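Local coordinates for protein alpha-11 giardin (Giardia intestinalis, PDB 2II2) that is an annexin that binds calcium, probably binds phosphatidylserine-containing membranes, and is probably involved in parasite attachment and in maintaining the ventral disk cytoskeleton, at residues Val100-Thr105 / Leu222-Tyr227. Numbering follows the deposited sequence.
Sequences VVLIAT and LCIAHY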
loop_
_atom_site.group_PDB
_atom_site.type_symbol
_atom_site.label_atom_id
_atom_site.label_comp_id
_atom_site.label_asym_id
_atom_site.label_seq_id
_atom_site.Cartn_x
_atom_site.Cartn_y
_atom_site.Cartn_z
ATOM N N VAL A 100 2.297 2.817 3.016
ATOM C CA VAL A 100 3.650 2.522 3.416
ATOM C C VAL A 100 3.822 2.252 4.901
ATOM O O VAL A 100 4.506 1.297 5.246
ATOM C CB VAL A 100 4.624 3.623 2.964
ATOM C CG1 VAL A 100 5.999 3.454 3.608
ATOM C CG2 VAL A 100 4.729 3.611 1.447
ATOM N N VAL A 101 3.266 3.113 5.760
ATOM C CA VAL A 101 3.554 3.006 7.183
ATOM C C VAL A 101 2.565 2.156 7.951
ATOM O O VAL A 101 2.914 1.664 9.033
ATOM C CB VAL A 101 3.737 4.396 7.889
ATOM C CG1 VAL A 101 4.814 5.228 7.140
ATOM C CG2 VAL A 101 2.438 5.175 8.035
ATOM N N LEU A 102 1.348 1.990 7.435
ATOM C CA LEU A 102 0.360 1.170 8.126
ATOM C C LEU A 102 0.509 -0.312 7.796
ATOM O O LEU A 102 0.215 -1.162 8.625
ATOM C CB LEU A 102 -1.065 1.652 7.828
ATOM C CG LEU A 102 -1.395 3.104 8.233
ATOM C CD1 LEU A 102 -2.828 3.378 7.963
ATOM C CD2 LEU A 102 -1.084 3.389 9.705
ATOM N N ILE A 103 0.958 -0.626 6.598
ATOM C CA ILE A 103 1.094 -2.013 6.187
ATOM C C ILE A 103 2.560 -2.402 6.311
ATOM O O ILE A 103 3.299 -2.512 5.319
ATOM C CB ILE A 103 0.516 -2.257 4.775
ATOM C CG1 ILE A 103 -0.913 -1.673 4.698
ATOM C CG2 ILE A 103 0.482 -3.741 4.481
ATOM C CD1 ILE A 103 -1.548 -1.849 3.346
ATOM N N ALA A 104 2.978 -2.585 7.564
ATOM C CA ALA A 104 4.405 -2.698 7.865
ATOM C C ALA A 104 4.605 -3.324 9.218
ATOM O O ALA A 104 3.980 -2.903 10.196
ATOM C CB ALA A 104 5.072 -1.331 7.838
ATOM N N THR A 105 5.463 -4.336 9.258
ATOM C CA THR A 105 5.892 -4.921 10.513
ATOM C C THR A 105 6.833 -3.947 11.241
ATOM O O THR A 105 7.347 -3.007 10.631
ATOM C CB THR A 105 6.689 -6.202 10.264
ATOM O OG1 THR A 105 7.862 -5.858 9.524
ATOM C CG2 THR A 105 5.883 -7.244 9.485
ATOM N N LEU A 222 -7.970 4.672 8.496
ATOM C CA LEU A 222 -8.406 3.962 9.693
ATOM C C LEU A 222 -8.792 2.539 9.363
ATOM O O LEU A 222 -8.495 1.627 10.114
ATOM C CB LEU A 222 -9.598 4.689 10.351
ATOM C CG LEU A 222 -9.229 5.954 11.108
ATOM C CD1 LEU A 222 -10.484 6.732 11.380
ATOM C CD2 LEU A 222 -8.492 5.603 12.435
ATOM N N CYS A 223 -9.470 2.325 8.231
ATOM C CA CYS A 223 -9.821 0.956 7.859
ATOM C C CYS A 223 -8.581 0.105 7.569
ATOM O O CYS A 223 -8.579 -1.086 7.840
ATOM C CB CYS A 223 -10.753 0.936 6.653
ATOM S SG CYS A 223 -12.437 1.444 7.003
ATOM N N ILE A 224 -7.551 0.698 6.971
ATOM C CA ILE A 224 -6.330 -0.041 6.705
ATOM C C ILE A 224 -5.681 -0.490 8.027
ATOM O O ILE A 224 -5.233 -1.650 8.187
ATOM C CB ILE A 224 -5.358 0.763 5.824
ATOM C CG1 ILE A 224 -5.886 0.816 4.394
ATOM C CG2 ILE A 224 -3.961 0.168 5.859
ATOM C CD1 ILE A 224 -5.169 1.800 3.493
ATOM N N ALA A 225 -5.576 0.448 8.968
ATOM C CA ALA A 225 -4.966 0.111 10.260
ATOM C C ALA A 225 -5.763 -0.964 11.001
ATOM O O ALA A 225 -5.199 -1.917 11.569
ATOM C CB ALA A 225 -4.788 1.337 11.109
ATOM N N HIS A 226 -7.078 -0.816 10.991
ATOM C CA HIS A 226 -8.005 -1.814 11.539
ATOM C C HIS A 226 -7.776 -3.180 10.907
ATOM O O HIS A 226 -7.563 -4.172 11.594
ATOM C CB HIS A 226 -9.432 -1.298 11.266
ATOM C CG HIS A 226 -10.482 -2.360 11.281
ATOM N ND1 HIS A 226 -10.882 -3.004 12.432
ATOM C CD2 HIS A 226 -11.180 -2.905 10.262
ATOM C CE1 HIS A 226 -11.796 -3.902 12.108
ATOM N NE2 HIS A 226 -12.001 -3.854 10.806
ATOM N N TYR A 227 -7.834 -3.239 9.582
ATOM C CA TYR A 227 -7.703 -4.527 8.911
ATOM C C TYR A 227 -6.325 -5.142 9.087
ATOM O O TYR A 227 -6.224 -6.354 9.126
ATOM C CB TYR A 227 -8.114 -4.433 7.440
ATOM C CG TYR A 227 -9.613 -4.499 7.239
ATOM C CD1 TYR A 227 -10.292 -3.525 6.531
ATOM C CD2 TYR A 227 -10.352 -5.566 7.757
ATOM C CE1 TYR A 227 -11.689 -3.605 6.334
ATOM C CE2 TYR A 227 -11.734 -5.650 7.563
ATOM C CZ TYR A 227 -12.395 -4.673 6.853
ATOM O OH TYR A 227 -13.745 -4.808 6.647
#
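Ile224 meets Leu102 and Ile103 across this contact, and Ala225 adds a smaller touch on Leu102. Ile224 does most of the work on the 222-227 side. Its CG2 methyl lies 3.7 Å from Ile103 CG1 and 3.8 Å from Leu102 CB. The methyl therefore sits against two consecutive side chains, and each of them crosses the isoleucine at about a right angle. The first torsion (chi1 -73°) puts CG2 opposite the backbone N, where it faces the two partners, while CG1 turns back beside that N. The far ends of the two partners also close on the same methyl: CD1 of Leu102 and CD1 of Ile103 each lie about 4.0 Å from Ile224 CG2. Ile103 points its CB across the line of approach, and its first torsion (chi1 -50°) turns CG1 onto the methyl; CD1 adds the second, longer touch. Ala225 comes next. Its CB is 4.2 Å from Leu102 CD1, a looser touch, and its CA forms the closest backbone approach, 5.8 Å from the CA of Leu102. Beside this small side chain, the Leu102 CD1 methyl lies near the helix backbone, 4.1 Å from Ala225 N.

The contact joins the last turn of helix 94-102 and the loop after it to the middle of helix 216-230, in the interior of the all-helical annexin fold. Helix 232-244 extends the apolar surroundings, with Val236 touching Ile103 and Tyr238 touching Ile224. On another flank, Ala145 and Ile183 reach Leu102. Arg80 donates a hydrogen bond to the Ile103 carbonyl, so the backbone here has a polar partner beyond the interface. Between the segments there is no hydrogen bond. The contact consists of a few buried aliphatic touches, so it adds van der Waals and hydrophobic cohesion without directional bonds.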